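Local coordinates for luciferase-like enzymeAMP-CoA-ligase (Zophobas atratus, PDB 4W8O), which probably activates carboxylic acids with ATP as an AMP-CoA ligase of the adenylate-forming family, and resembles beetle luciferases although its mealworm is nonluminescent, at residues A[90-95]-A[167-172]. Residues are numbered along the deposited sequence; the frame is centred on the assembly and turned at random.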
loop_
_atom_site.group_PDB
_atom_site.type_symbol
_atom_site.label_atom_id
_atom_site.label_comp_id
_atom_site.label_asym_id
_atom_site.label_seq_id
_atom_site.Cartn_x
_atom_site.Cartn_y
_atom_site.Cartn_z
ATOM N N SER A 90 16.893 -2.800 -1.124
ATOM C CA SER A 90 16.996 -2.980 0.323
ATOM C C SER A 90 16.266 -4.245 0.777
ATOM O O SER A 90 16.754 -4.984 1.640
ATOM C CB SER A 90 16.426 -1.759 1.047
ATOM O OG SER A 90 17.234 -0.618 0.827
ATOM N N SER A 91 15.099 -4.492 0.187
ATOM C CA SER A 91 14.343 -5.708 0.461
ATOM C C SER A 91 15.091 -6.976 0.052
ATOM O O SER A 91 14.961 -7.991 0.721
ATOM C CB SER A 91 12.975 -5.653 -0.215
ATOM O OG SER A 91 12.184 -4.641 0.383
ATOM N N TYR A 92 15.874 -6.923 -1.026
ATOM C CA TYR A 92 16.717 -8.070 -1.425
ATOM C C TYR A 92 17.668 -8.473 -0.302
ATOM O O TYR A 92 17.977 -9.652 -0.135
ATOM C CB TYR A 92 17.572 -7.775 -2.666
ATOM C CG TYR A 92 16.846 -7.563 -3.981
ATOM C CD1 TYR A 92 15.547 -8.030 -4.190
ATOM C CD2 TYR A 92 17.498 -6.943 -5.051
ATOM C CE1 TYR A 92 14.907 -7.848 -5.406
ATOM C CE2 TYR A 92 16.868 -6.757 -6.273
ATOM C CZ TYR A 92 15.572 -7.205 -6.447
ATOM O OH TYR A 92 14.934 -7.028 -7.653
ATOM N N LEU A 93 18.131 -7.489 0.460
ATOM C CA LEU A 93 19.050 -7.729 1.574
ATOM C C LEU A 93 18.339 -8.047 2.884
ATOM O O LEU A 93 18.991 -8.266 3.909
ATOM C CB LEU A 93 19.960 -6.519 1.760
ATOM C CG LEU A 93 20.744 -6.121 0.512
ATOM C CD1 LEU A 93 21.605 -4.908 0.810
ATOM C CD2 LEU A 93 21.601 -7.279 0.008
ATOM N N GLY A 94 17.007 -8.088 2.855
ATOM C CA GLY A 94 16.218 -8.361 4.043
ATOM C C GLY A 94 16.124 -7.188 5.013
ATOM O O GLY A 94 15.649 -7.357 6.137
ATOM N N ALA A 95 16.573 -6.004 4.597
ATOM C CA ALA A 95 16.493 -4.815 5.448
ATOM C C ALA A 95 15.032 -4.338 5.560
ATOM O O ALA A 95 14.189 -4.645 4.702
ATOM C CB ALA A 95 17.387 -3.702 4.909
ATOM N N LYS A 167 25.513 -11.243 -11.818
ATOM C CA LYS A 167 24.937 -12.483 -12.306
ATOM C C LYS A 167 24.647 -13.453 -11.169
ATOM O O LYS A 167 23.617 -14.126 -11.172
ATOM C CB LYS A 167 25.891 -13.128 -13.311
ATOM C CG LYS A 167 25.218 -14.106 -14.247
ATOM C CD LYS A 167 26.205 -14.624 -15.279
ATOM C CE LYS A 167 25.484 -15.327 -16.409
ATOM N NZ LYS A 167 26.424 -15.685 -17.503
ATOM N N ALA A 168 25.551 -13.510 -10.195
ATOM C CA ALA A 168 25.437 -14.452 -9.088
ATOM C C ALA A 168 24.555 -13.948 -7.950
ATOM O O ALA A 168 24.125 -14.740 -7.111
ATOM C CB ALA A 168 26.820 -14.798 -8.555
ATOM N N PHE A 169 24.288 -12.645 -7.898
ATOM C CA PHE A 169 23.558 -12.090 -6.761
ATOM C C PHE A 169 22.209 -12.767 -6.569
ATOM O O PHE A 169 21.459 -12.977 -7.523
ATOM C CB PHE A 169 23.355 -10.587 -6.893
ATOM C CG PHE A 169 22.536 -9.995 -5.778
ATOM C CD1 PHE A 169 23.117 -9.710 -4.550
ATOM C CD2 PHE A 169 21.181 -9.741 -5.950
ATOM C CE1 PHE A 169 22.369 -9.178 -3.521
ATOM C CE2 PHE A 169 20.424 -9.203 -4.921
ATOM C CZ PHE A 169 21.018 -8.923 -3.707
ATOM N N LYS A 170 21.930 -13.120 -5.320
ATOM C CA LYS A 170 20.621 -13.608 -4.923
ATOM C C LYS A 170 20.207 -12.864 -3.652
ATOM O O LYS A 170 21.059 -12.507 -2.830
ATOM C CB LYS A 170 20.653 -15.118 -4.658
ATOM C CG LYS A 170 20.899 -15.986 -5.894
ATOM C CD LYS A 170 19.741 -15.910 -6.885
ATOM C CE LYS A 170 19.833 -16.969 -7.977
ATOM N NZ LYS A 170 18.657 -16.879 -8.895
ATOM N N PRO A 171 18.900 -12.609 -3.490
ATOM C CA PRO A 171 18.450 -12.014 -2.230
ATOM C C PRO A 171 18.902 -12.831 -1.021
ATOM O O PRO A 171 18.951 -14.059 -1.085
ATOM C CB PRO A 171 16.928 -12.033 -2.355
ATOM C CG PRO A 171 16.668 -12.015 -3.820
ATOM C CD PRO A 171 17.797 -12.776 -4.452
ATOM N N SER A 172 19.228 -12.145 0.067
ATOM C CA SER A 172 19.695 -12.793 1.285
ATOM C C SER A 172 18.617 -13.677 1.880
ATOM O O SER A 172 17.442 -13.321 1.877
ATOM C CB SER A 172 20.088 -11.743 2.323
ATOM O OG SER A 172 21.044 -10.844 1.797
HETATM O O HOH W 1 15.735 -11.383 1.116
HETATM O O HOH W 2 21.575 -9.154 3.944
#
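Tyr92, in the last turn of helix 85-92, meets the 167-172 loop along much of its side chain, beginning at CB. CB sits in the plane of the Phe169 ring, at its edge, 3.8 Å from Phe169 CZ. With chi1 at -67° CG stands beside the backbone N, and the ring then runs across the Phe169 side chain at roughly a right angle: Tyr92 CD2 lies 3.7 Å from Phe169 CE2, the two ring planes inclined by 50°. On the other flank Tyr92 CD1 comes within 4.2 Å of CG of Pro171, whose ring lies alongside and points the same way. At the tip, OH hydrogen-bonds to Ser55 OG. Phe169 reaches in from its loop with CG anti to its own N (chi1 177°), and its outer edge also meets Leu93, whose CD2 is 4.1 Å from Phe169 CE1. Replacing Phe169, an alanine here would probably cost Tyr92 and Leu93 this shared apolar partner and loosen the loop against helix 48-64, where the ring touches Thr56 and Leu60.

Next to this apolar packing the two backbones are joined directly. Ser172 N donates to Tyr92 O at 2.8 Å; the bond is somewhat bent at the hydrogen, although the donor nitrogen lies nearly along the C=O axis. A water gives a second bond to Tyr92 O and another to Ser172 O, so two donors grip this helix-end carbonyl. A further water bridges Leu93 O and Ser172 OG.

Tyr92 O is thus used by the incoming loop, while Gly94, at positive phi, closes the helix in a Schellman motif, with Ala95 N and Gly94 N bonded back to Ser90 O and Ser91 O. The arrangement is a capped helix C-terminus before parallel strand 96-99, packed against the loop leading to neighbouring strand 179-184 in an alpha/beta layer of the ANL fold.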